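Local coordinates for protein EmrA (PDB 4TKO) that probably serves as the periplasmic adaptor of a major facilitator superfamily multidrug efflux pump, helping to move xenobiotics out across the cell envelope, at residues S24-G29 and I217-L222. Numbering follows the deposited sequence.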
loop_
_atom_site.group_PDB
_atom_site.type_symbol
_atom_site.label_atom_id
_atom_site.label_comp_id
_atom_site.label_asym_id
_atom_site.label_seq_id
_atom_site.Cartn_x
_atom_site.Cartn_y
_atom_site.Cartn_z
ATOM N N SER A 24 11.845 12.707 22.259
ATOM C CA SER A 24 11.040 11.644 22.807
ATOM C C SER A 24 11.018 10.453 21.843
ATOM O O SER A 24 11.381 10.590 20.687
ATOM C CB SER A 24 9.633 12.170 23.083
ATOM O OG SER A 24 8.944 12.328 21.858
ATOM N N PHE A 25 10.618 9.285 22.336
ATOM C CA PHE A 25 10.323 8.143 21.471
ATOM C C PHE A 25 8.894 8.299 20.935
ATOM O O PHE A 25 8.028 8.859 21.626
ATOM C CB PHE A 25 10.460 6.815 22.236
ATOM C CG PHE A 25 11.862 6.520 22.734
ATOM C CD1 PHE A 25 12.309 7.046 23.931
ATOM C CD2 PHE A 25 12.719 5.686 22.014
ATOM C CE1 PHE A 25 13.598 6.780 24.394
ATOM C CE2 PHE A 25 13.993 5.408 22.468
ATOM C CZ PHE A 25 14.434 5.954 23.660
ATOM N N ARG A 26 8.644 7.820 19.716
ATOM C CA ARG A 26 7.301 7.899 19.139
ATOM C C ARG A 26 6.462 6.710 19.588
ATOM O O ARG A 26 5.262 6.651 19.349
ATOM C CB ARG A 26 7.360 7.987 17.615
ATOM C CG ARG A 26 8.274 9.113 17.095
ATOM C CD ARG A 26 8.267 9.202 15.584
ATOM N NE ARG A 26 6.906 9.178 15.054
ATOM C CZ ARG A 26 6.508 8.417 14.034
ATOM N NH1 ARG A 26 7.374 7.623 13.417
ATOM N NH2 ARG A 26 5.247 8.454 13.622
ATOM N N VAL A 27 7.098 5.779 20.277
ATOM C CA VAL A 27 6.395 4.670 20.907
ATOM C C VAL A 27 6.829 4.551 22.371
ATOM O O VAL A 27 7.863 5.102 22.779
ATOM C CB VAL A 27 6.665 3.315 20.182
ATOM C CG1 VAL A 27 6.149 3.352 18.768
ATOM C CG2 VAL A 27 8.139 2.991 20.188
ATOM N N SER A 28 6.054 3.816 23.156
ATOM C CA SER A 28 6.432 3.557 24.530
ATOM C C SER A 28 7.249 2.271 24.623
ATOM O O SER A 28 7.269 1.471 23.695
ATOM C CB SER A 28 5.194 3.470 25.426
ATOM O OG SER A 28 4.418 2.337 25.098
ATOM N N GLY A 29 7.923 2.080 25.750
ATOM C CA GLY A 29 8.727 0.895 25.930
ATOM C C GLY A 29 9.703 1.034 27.069
ATOM O O GLY A 29 9.687 2.043 27.763
ATOM N N ILE A 217 8.882 -0.542 15.318
ATOM C CA ILE A 217 10.138 -1.190 15.617
ATOM C C ILE A 217 11.296 -0.228 15.368
ATOM O O ILE A 217 12.208 -0.112 16.180
ATOM C CB ILE A 217 10.319 -2.473 14.778
ATOM C CG1 ILE A 217 9.327 -3.540 15.230
ATOM C CG2 ILE A 217 11.738 -3.011 14.909
ATOM C CD1 ILE A 217 9.135 -4.644 14.229
ATOM N N LYS A 218 11.255 0.464 14.243
ATOM C CA LYS A 218 12.281 1.441 13.911
ATOM C C LYS A 218 12.270 2.621 14.906
ATOM O O LYS A 218 13.314 3.201 15.208
ATOM C CB LYS A 218 12.083 1.927 12.464
ATOM C CG LYS A 218 13.038 3.023 12.020
ATOM C CD LYS A 218 12.880 3.325 10.538
ATOM C CE LYS A 218 13.362 4.731 10.206
ATOM N NZ LYS A 218 12.569 5.782 10.920
ATOM N N ASP A 219 11.094 2.956 15.428
ATOM C CA ASP A 219 10.969 4.070 16.364
ATOM C C ASP A 219 11.486 3.754 17.764
ATOM O O ASP A 219 11.432 4.614 18.664
ATOM C CB ASP A 219 9.509 4.528 16.470
ATOM C CG ASP A 219 9.044 5.294 15.245
ATOM O OD1 ASP A 219 9.886 6.008 14.629
ATOM O OD2 ASP A 219 7.833 5.169 14.909
ATOM N N THR A 220 11.972 2.533 17.963
ATOM C CA THR A 220 12.483 2.165 19.275
ATOM C C THR A 220 13.899 2.696 19.436
ATOM O O THR A 220 14.437 2.707 20.542
ATOM C CB THR A 220 12.458 0.652 19.523
ATOM O OG1 THR A 220 13.173 -0.019 18.483
ATOM C CG2 THR A 220 11.026 0.135 19.572
ATOM N N VAL A 221 14.499 3.160 18.345
ATOM C CA VAL A 221 15.762 3.857 18.484
ATOM C C VAL A 221 15.577 5.359 18.353
ATOM O O VAL A 221 15.189 5.867 17.314
ATOM C CB VAL A 221 16.809 3.389 17.462
ATOM C CG1 VAL A 221 18.111 4.145 17.689
ATOM C CG2 VAL A 221 17.056 1.892 17.594
ATOM N N LEU A 222 15.859 6.059 19.436
ATOM C CA LEU A 222 15.834 7.511 19.462
ATOM C C LEU A 222 17.032 8.142 18.745
ATOM O O LEU A 222 18.140 8.134 19.273
ATOM C CB LEU A 222 15.790 7.977 20.918
ATOM C CG LEU A 222 15.762 9.479 21.144
ATOM C CD1 LEU A 222 14.673 10.133 20.297
ATOM C CD2 LEU A 222 15.535 9.764 22.601
#
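Leu222 lies over one face of the Phe25 ring. Its CB makes a CH-pi contact, 3.9 Å from the ring centroid, and its CD2 sits above the same ring, offset toward the rim near CE1 and CZ. The two side chains cross at about a right angle. The edge of the ring meets backbone oxygen instead: CE2 of Phe25 is 3.3 Å from Thr220 O, and CD2 of Phe25 also approaches Asp219 O. The other methyl of Leu222, CD1, reaches the carbonyl of Ser24.

Arg26 and Asp219 form a salt bridge toward the outer side of the contact, with Arg26 NH1 2.9 Å from Asp219 OD2. The carboxylate plane is turned 81° from the guanidinium plane, and no N-H points at OD2, so the attraction is one of charge. A bend at chi3 (48°) folds the Arg26 chain back over the carboxylate. Lys218 NZ is nearby and probably adds to the positive field there. Val27 packs its CG2 loosely against CG2 of Thr220.

A type I beta turn from Lys218 to Val221 sets the positions of Asp219 and Thr220. Ile217 O accepts from both the backbone N and OG1 of Thr220, which ties the turn to the end of helix 202-218.

Phe25 also packs on Ala49 and Leu51 of strand 47-51, and Leu222 on Ala247 and Phe248 of strand 246-251. The contact thus joins the loop between strands 7-24 and 29-34 to the exit of the helical hairpin, where helix 202-218 passes into strand 221-223 of the barrel-sandwich hybrid.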